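Local coordinates for calcineurin-like phosphoesterase domain-containing protein (Aquifex aeolicus, PDB 1XM7) that probably acts as a hydrolase of the calcineurin-like metallophosphoesterase family, although its substrate is not known, at residues E23-F26 with K27-I31; H14-I17 with I18-N21; A158-Y162 with R163-I167. All coordinates share one frame; numbering follows the deposited sequence.

Interactions 1 and 2 follow one another along the chain, from helix 17-20 into the start of helix 29-38, and touch directly, with centres about 8 Å apart: Ile18 CD1 of interaction 2 packs 3.4 Å from Lys27 CA of interaction 1, and Ile17 O lies 3.3 Å from Arg25 CB. Interaction 3 is separate, its centre about 28 Å from each of the others and its nearest atoms about 14 Å from interaction 1. Arg25 and Ile17 meet the Asp9 to His11 loop, whose Asp-x-His sequence matches the motif that supplies metal ligands in relatives, while the cysteines of interaction 3 touch His145 in the His-Gly-His segment. Both regions therefore probably adjoin the active site.

Interaction 1 of 3, residues E23-F26 with K27-I31; sequences EVRF and KGFEI
Arg25 brings guanidinium atom NH1 against the ring of Phe29, 3.6 Å from both CD1 and CE1, while the same nitrogen is hydrogen-bonded to the Thr10 carbonyl. Asp9 O takes NH2 and the Glu172 carboxylate forms a salt bridge with NE, so all three nitrogens of this buried charge have acceptors and the group's rotation is fixed. Phe29 CD1 lies at the edge of the guanidinium, in its plane, with the two planes 86° apart. With CZ 5.1 Å from the ring centroid, any cation-pi attraction is weak. Over one face of Phe29, Glu30 OE1 sits above the ring centre.

Phe26 and Phe29 meet through a CH-pi contact. CB of Phe29 stands over one face of the Phe26 ring, 4.0 Å from its centroid. This is possible because CG of Phe26 falls between its own backbone N and carbonyl carbon (chi1 54°), which swings the ring over the start of the helix, CE1 lying 3.5 Å from Phe29 CA. Phe26 O, in turn, lies at the edge of the Phe29 ring, close to its plane, 3.1 Å from CD2.

Gly28 is the N-cap. Its backbone, with phi positive at 84°, would press a CB against the preceding carbonyl oxygen, so glycine suits the turn.

This segment leads from helix 17-20 into helix 29-38. Phe29 packs on Ile17 and Ile18 of the first helix, Glu30 and Ile31 lean on Tyr63 of helix 63-69, and Phe26 meets Tyr176 edge-to-face.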
loop_
_atom_site.group_PDB
_atom_site.type_symbol
_atom_site.label_atom_id
_atom_site.label_comp_id
_atom_site.label_asym_id
_atom_site.label_seq_id
_atom_site.Cartn_x
_atom_site.Cartn_y
_atom_site.Cartn_z
ATOM N N GLU A 23 10.219 -14.923 8.386
ATOM C CA GLU A 23 9.701 -15.636 7.240
ATOM C C GLU A 23 9.900 -14.894 5.917
ATOM O O GLU A 23 10.556 -15.403 5.012
ATOM C CB GLU A 23 8.213 -15.898 7.456
ATOM C CG GLU A 23 7.885 -16.945 8.523
ATOM C CD GLU A 23 8.071 -18.372 8.011
ATOM O OE1 GLU A 23 7.555 -19.313 8.664
ATOM O OE2 GLU A 23 8.735 -18.552 6.957
ATOM N N VAL A 24 9.343 -13.692 5.813
ATOM C CA VAL A 24 9.432 -12.911 4.585
ATOM C C VAL A 24 10.471 -11.803 4.513
ATOM O O VAL A 24 11.105 -11.617 3.482
ATOM C CB VAL A 24 8.084 -12.286 4.258
ATOM C CG1 VAL A 24 7.162 -13.336 3.707
ATOM C CG2 VAL A 24 7.488 -11.671 5.513
ATOM N N ARG A 25 10.625 -11.051 5.595
ATOM C CA ARG A 25 11.581 -9.951 5.622
ATOM C C ARG A 25 13.019 -10.446 5.772
ATOM O O ARG A 25 13.304 -11.391 6.511
ATOM C CB ARG A 25 11.234 -8.979 6.754
ATOM C CG ARG A 25 9.860 -8.331 6.624
ATOM C CD ARG A 25 9.824 -7.206 5.592
ATOM N NE ARG A 25 8.480 -6.634 5.472
ATOM C CZ ARG A 25 8.195 -5.451 4.929
ATOM N NH1 ARG A 25 9.156 -4.679 4.439
ATOM N NH2 ARG A 25 6.935 -5.038 4.879
ATOM N N PHE A 26 13.920 -9.769 5.071
ATOM C CA PHE A 26 15.332 -10.115 5.045
ATOM C C PHE A 26 16.135 -8.836 4.908
ATOM O O PHE A 26 15.626 -7.837 4.404
ATOM C CB PHE A 26 15.578 -10.964 3.819
ATOM C CG PHE A 26 15.099 -10.310 2.557
ATOM C CD1 PHE A 26 15.887 -9.361 1.903
ATOM C CD2 PHE A 26 13.831 -10.594 2.049
ATOM C CE1 PHE A 26 15.417 -8.703 0.761
ATOM C CE2 PHE A 26 13.349 -9.937 0.900
ATOM C CZ PHE A 26 14.144 -8.992 0.259
ATOM N N LYS A 27 17.396 -8.875 5.320
ATOM C CA LYS A 27 18.254 -7.705 5.218
ATOM C C LYS A 27 18.372 -7.221 3.762
ATOM O O LYS A 27 18.550 -8.015 2.839
ATOM C CB LYS A 27 19.639 -8.019 5.782
ATOM C CG LYS A 27 20.555 -6.808 5.811
ATOM C CD LYS A 27 21.838 -7.069 6.594
ATOM C CE LYS A 27 22.653 -5.784 6.737
ATOM N NZ LYS A 27 21.825 -4.623 7.218
ATOM N N GLY A 28 18.257 -5.912 3.561
ATOM C CA GLY A 28 18.343 -5.369 2.219
ATOM C C GLY A 28 17.030 -5.412 1.454
ATOM O O GLY A 28 17.037 -5.470 0.222
ATOM N N PHE A 29 15.901 -5.377 2.159
ATOM C CA PHE A 29 14.607 -5.418 1.481
ATOM C C PHE A 29 14.236 -4.063 0.904
ATOM O O PHE A 29 13.435 -3.979 -0.022
ATOM C CB PHE A 29 13.505 -5.912 2.428
ATOM C CG PHE A 29 13.290 -5.032 3.619
ATOM C CD1 PHE A 29 12.511 -3.878 3.519
ATOM C CD2 PHE A 29 13.883 -5.339 4.839
ATOM C CE1 PHE A 29 12.326 -3.032 4.616
ATOM C CE2 PHE A 29 13.711 -4.510 5.947
ATOM C CZ PHE A 29 12.928 -3.346 5.835
ATOM N N GLU A 30 14.818 -2.996 1.444
ATOM C CA GLU A 30 14.529 -1.665 0.925
ATOM C C GLU A 30 15.041 -1.597 -0.507
ATOM O O GLU A 30 14.335 -1.133 -1.407
ATOM C CB GLU A 30 15.204 -0.576 1.770
ATOM C CG GLU A 30 14.612 -0.406 3.162
ATOM C CD GLU A 30 15.346 -1.200 4.232
ATOM O OE1 GLU A 30 15.890 -2.290 3.925
ATOM O OE2 GLU A 30 15.361 -0.729 5.390
ATOM N N ILE A 31 16.265 -2.073 -0.718
ATOM C CA ILE A 31 16.874 -2.066 -2.040
ATOM C C ILE A 31 16.054 -2.897 -3.018
ATOM O O ILE A 31 15.907 -2.528 -4.182
ATOM C CB ILE A 31 18.328 -2.625 -2.002
ATOM C CG1 ILE A 31 19.339 -1.517 -2.288
ATOM C CG2 ILE A 31 18.517 -3.703 -3.068
ATOM C CD1 ILE A 31 19.239 -0.341 -1.373
#

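Interaction 2 of 3, residues H14-I17 with I18-N21; sequences HENI and INLN
Ile17 crosses the Asn21 amide obliquely with its CG1 branch, CG1 lying 3.3 Å from ND2 and CD1 3.5 Å from the same nitrogen. That branch points away from the backbone N (chi1 -160°), which carries it past the amide, while ND2 also makes a weak hydrogen bond to Glu172. The backbones of the pair are joined as well: Asn21 N donates to Ile17 O over 2.9 Å, approaching from 38° above the carbonyl plane, just where the chain leaves helical geometry.

Ile18 lays CB and its CG1-CD1 branch against Glu15 O, CB at 3.4 Å; Ile18 N gives that oxygen a weak hydrogen bond. Asn16 contributes chiefly through its carbonyl. Its oxygen accepts Leu20 N at 3.0 Å, in the carbonyl plane, and Asn19 N at 2.8 Å from 58° out of that plane, so two successive amides of the short helix share one acceptor. Leu20 CG rests beside this oxygen, and its CD1 reaches the His14 ring. With an alanine at Ile17, the Asn21 amide would probably lose its apolar neighbour and a gap would open against Phe29.

A type I turn from His14 to Ile17 introduces the single-turn helix 17-20, which follows strand 4-7. Its two isoleucines pack on Phe29 of helix 29-38, and Ile17 also touches His11, while His14 stacks on Trp55.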
loop_
_atom_site.group_PDB
_atom_site.type_symbol
_atom_site.label_atom_id
_atom_site.label_comp_id
_atom_site.label_asym_id
_atom_site.label_seq_id
_atom_site.Cartn_x
_atom_site.Cartn_y
_atom_site.Cartn_z
ATOM N N HIS A 14 12.708 -0.061 8.803
ATOM C CA HIS A 14 12.219 -0.797 9.965
ATOM C C HIS A 14 13.009 -2.103 10.048
ATOM O O HIS A 14 12.490 -3.203 9.813
ATOM C CB HIS A 14 10.727 -1.105 9.875
ATOM C CG HIS A 14 10.164 -1.644 11.155
ATOM N ND1 HIS A 14 8.884 -2.145 11.263
ATOM C CD2 HIS A 14 10.720 -1.763 12.387
ATOM C CE1 HIS A 14 8.678 -2.554 12.502
ATOM N NE2 HIS A 14 9.775 -2.332 13.203
ATOM N N GLU A 15 14.282 -1.938 10.380
ATOM C CA GLU A 15 15.264 -3.007 10.510
ATOM C C GLU A 15 14.770 -4.203 11.312
ATOM O O GLU A 15 15.073 -5.343 10.980
ATOM C CB GLU A 15 16.498 -2.402 11.168
ATOM C CG GLU A 15 17.739 -3.245 11.265
ATOM C CD GLU A 15 18.865 -2.450 11.940
ATOM O OE1 GLU A 15 18.778 -2.209 13.172
ATOM O OE2 GLU A 15 19.823 -2.041 11.236
ATOM N N ASN A 16 14.000 -3.928 12.359
ATOM C CA ASN A 16 13.487 -4.960 13.250
ATOM C C ASN A 16 12.443 -5.883 12.649
ATOM O O ASN A 16 12.216 -6.987 13.152
ATOM C CB ASN A 16 12.922 -4.298 14.507
ATOM C CG ASN A 16 13.045 -5.179 15.730
ATOM O OD1 ASN A 16 14.045 -5.883 15.901
ATOM N ND2 ASN A 16 12.040 -5.134 16.600
ATOM N N ILE A 17 11.807 -5.444 11.572
ATOM C CA ILE A 17 10.783 -6.261 10.939
ATOM C C ILE A 17 11.393 -7.525 10.335
ATOM O O ILE A 17 10.676 -8.467 9.991
ATOM C CB ILE A 17 10.023 -5.455 9.850
ATOM C CG1 ILE A 17 8.683 -6.129 9.561
ATOM C CG2 ILE A 17 10.857 -5.353 8.579
ATOM C CD1 ILE A 17 7.726 -5.275 8.789
ATOM N N ILE A 18 12.719 -7.533 10.208
ATOM C CA ILE A 18 13.443 -8.683 9.672
ATOM C C ILE A 18 13.316 -9.754 10.732
ATOM O O ILE A 18 13.220 -10.940 10.425
ATOM C CB ILE A 18 14.947 -8.363 9.440
ATOM C CG1 ILE A 18 15.108 -7.471 8.195
ATOM C CG2 ILE A 18 15.733 -9.650 9.275
ATOM C CD1 ILE A 18 16.507 -6.902 7.984
ATOM N N ASN A 19 13.306 -9.307 11.986
ATOM C CA ASN A 19 13.161 -10.185 13.145
ATOM C C ASN A 19 11.696 -10.579 13.351
ATOM O O ASN A 19 11.382 -11.738 13.616
ATOM C CB ASN A 19 13.657 -9.476 14.404
ATOM C CG ASN A 19 15.164 -9.341 14.443
ATOM O OD1 ASN A 19 15.694 -8.363 14.970
ATOM N ND2 ASN A 19 15.863 -10.331 13.899
ATOM N N LEU A 20 10.805 -9.602 13.216
ATOM C CA LEU A 20 9.375 -9.815 13.407
ATOM C C LEU A 20 8.700 -10.697 12.349
ATOM O O LEU A 20 7.730 -11.394 12.647
ATOM C CB LEU A 20 8.691 -8.450 13.495
ATOM C CG LEU A 20 9.253 -7.612 14.647
ATOM C CD1 LEU A 20 8.808 -6.179 14.523
ATOM C CD2 LEU A 20 8.794 -8.190 15.963
ATOM N N ASN A 21 9.202 -10.661 11.120
ATOM C CA ASN A 21 8.649 -11.476 10.044
ATOM C C ASN A 21 9.822 -12.158 9.379
ATOM O O ASN A 21 10.045 -12.003 8.184
ATOM C CB ASN A 21 7.923 -10.600 9.034
ATOM C CG ASN A 21 6.863 -9.742 9.678
ATOM O OD1 ASN A 21 6.293 -10.116 10.704
ATOM N ND2 ASN A 21 6.579 -8.595 9.076
#

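Interaction 3 of 3, residues A158-Y162 with R163-I167; sequences ACKDY and RIECI
Cys159 and Cys166 close a disulfide loop that leads into strand 166-168, an outermost strand of one of the two sheets of the metallophosphoesterase fold. The two side chains point at one another, SG to SG 2.0 Å, and the bridge twists in the right-handed sense with chi3 92°. Each sulfur sits between its own backbone N and carbonyl carbon (chi1 34° and 65°), which turns the two sulfurs toward each other across the loop. Cys159 is also modelled bonded to Cys157; one sulfur can hardly keep both partners, so these pairings are probably alternatives.

Lys160 and Glu165 pass at a slant over the outer side of the loop, where long, charged chains can reach each other from the surface. Deeper in, Ile164 lays CD1 3.7 Å from Tyr162 CB, obliquely to the ring, and packs on Tyr135 and Phe136 of helix 125-137. Tyr162 OH is hydrogen-bonded to Lys117 NZ. Glu165 and Ile167 are joined by backbone hydrogen bonds to strand 142-145.

The Lys160 chain folds back twice along its length, which carries CE to 3.5 Å from Glu165 OE2, while NZ forms a salt bridge with Glu165 OE1 at 3.3 Å, its hydrogen bond weak.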
loop_
_atom_site.group_PDB
_atom_site.type_symbol
_atom_site.label_atom_id
_atom_site.label_comp_id
_atom_site.label_asym_id
_atom_site.label_seq_id
_atom_site.Cartn_x
_atom_site.Cartn_y
_atom_site.Cartn_z
ATOM N N ALA A 158 -9.611 -11.112 4.964
ATOM C CA ALA A 158 -10.890 -11.581 5.476
ATOM C C ALA A 158 -11.924 -10.711 4.762
ATOM O O ALA A 158 -13.137 -10.896 4.915
ATOM C CB ALA A 158 -10.974 -11.385 6.985
ATOM N N CYS A 159 -11.428 -9.752 3.979
ATOM C CA CYS A 159 -12.318 -8.882 3.241
ATOM C C CYS A 159 -13.044 -9.663 2.159
ATOM O O CYS A 159 -13.047 -9.292 0.986
ATOM C CB CYS A 159 -11.578 -7.661 2.656
ATOM S SG CYS A 159 -9.841 -7.624 2.022
ATOM N N LYS A 160 -13.669 -10.755 2.592
ATOM C CA LYS A 160 -14.412 -11.654 1.717
ATOM C C LYS A 160 -15.648 -12.159 2.466
ATOM O O LYS A 160 -16.595 -12.666 1.850
ATOM C CB LYS A 160 -13.529 -12.844 1.323
ATOM C CG LYS A 160 -13.956 -13.534 0.042
ATOM C CD LYS A 160 -13.710 -12.632 -1.161
ATOM C CE LYS A 160 -14.192 -13.270 -2.459
ATOM N NZ LYS A 160 -15.676 -13.410 -2.497
ATOM N N ASP A 161 -15.626 -12.024 3.793
ATOM C CA ASP A 161 -16.741 -12.445 4.646
ATOM C C ASP A 161 -17.880 -11.433 4.533
ATOM O O ASP A 161 -18.989 -11.648 5.029
ATOM C CB ASP A 161 -16.277 -12.560 6.098
ATOM C CG ASP A 161 -15.296 -13.704 6.308
ATOM O OD1 ASP A 161 -14.365 -13.856 5.482
ATOM O OD2 ASP A 161 -15.451 -14.446 7.302
ATOM N N TYR A 162 -17.565 -10.315 3.891
ATOM C CA TYR A 162 -18.514 -9.247 3.630
ATOM C C TYR A 162 -18.560 -9.215 2.117
ATOM O O TYR A 162 -17.576 -9.559 1.464
ATOM C CB TYR A 162 -17.998 -7.906 4.147
ATOM C CG TYR A 162 -17.845 -7.837 5.646
ATOM C CD1 TYR A 162 -16.752 -8.426 6.292
ATOM C CD2 TYR A 162 -18.802 -7.188 6.428
ATOM C CE1 TYR A 162 -16.616 -8.367 7.685
ATOM C CE2 TYR A 162 -18.677 -7.127 7.820
ATOM C CZ TYR A 162 -17.585 -7.714 8.439
ATOM O OH TYR A 162 -17.471 -7.641 9.808
ATOM N N ARG A 163 -19.686 -8.819 1.546
ATOM C CA ARG A 163 -19.771 -8.773 0.094
ATOM C C ARG A 163 -18.799 -7.713 -0.417
ATOM O O ARG A 163 -19.202 -6.731 -1.051
ATOM C CB ARG A 163 -21.198 -8.450 -0.353
ATOM C CG ARG A 163 -21.747 -9.475 -1.329
ATOM C CD ARG A 163 -22.858 -10.285 -0.709
ATOM N NE ARG A 163 -24.098 -9.522 -0.667
ATOM C CZ ARG A 163 -25.271 -10.029 -0.309
ATOM N NH1 ARG A 163 -25.364 -11.299 0.046
ATOM N NH2 ARG A 163 -26.356 -9.269 -0.322
ATOM N N ILE A 164 -17.518 -7.924 -0.127
ATOM C CA ILE A 164 -16.466 -6.995 -0.519
ATOM C C ILE A 164 -15.321 -7.718 -1.227
ATOM O O ILE A 164 -14.820 -8.743 -0.747
ATOM C CB ILE A 164 -15.891 -6.249 0.723
ATOM C CG1 ILE A 164 -16.991 -5.437 1.416
ATOM C CG2 ILE A 164 -14.759 -5.340 0.303
ATOM C CD1 ILE A 164 -16.561 -4.781 2.720
ATOM N N GLU A 165 -14.926 -7.183 -2.378
ATOM C CA GLU A 165 -13.826 -7.745 -3.146
ATOM C C GLU A 165 -12.587 -6.915 -2.830
ATOM O O GLU A 165 -12.677 -5.700 -2.699
ATOM C CB GLU A 165 -14.145 -7.691 -4.641
ATOM C CG GLU A 165 -15.223 -8.678 -5.057
ATOM C CD GLU A 165 -14.863 -10.117 -4.699
ATOM O OE1 GLU A 165 -15.752 -10.999 -4.768
ATOM O OE2 GLU A 165 -13.688 -10.370 -4.352
ATOM N N CYS A 166 -11.433 -7.557 -2.707
ATOM C CA CYS A 166 -10.225 -6.817 -2.367
ATOM C C CYS A 166 -8.925 -7.475 -2.814
ATOM O O CYS A 166 -8.901 -8.627 -3.238
ATOM C CB CYS A 166 -10.169 -6.614 -0.847
ATOM S SG CYS A 166 -9.984 -8.184 0.067
ATOM N N ILE A 167 -7.841 -6.717 -2.710
ATOM C CA ILE A 167 -6.514 -7.202 -3.052
ATOM C C ILE A 167 -5.533 -6.520 -2.108
ATOM O O ILE A 167 -5.600 -5.308 -1.899
ATOM C CB ILE A 167 -6.135 -6.878 -4.501
ATOM C CG1 ILE A 167 -4.659 -6.489 -4.543
ATOM C CG2 ILE A 167 -7.058 -5.821 -5.070
ATOM C CD1 ILE A 167 -4.259 -5.707 -5.750
#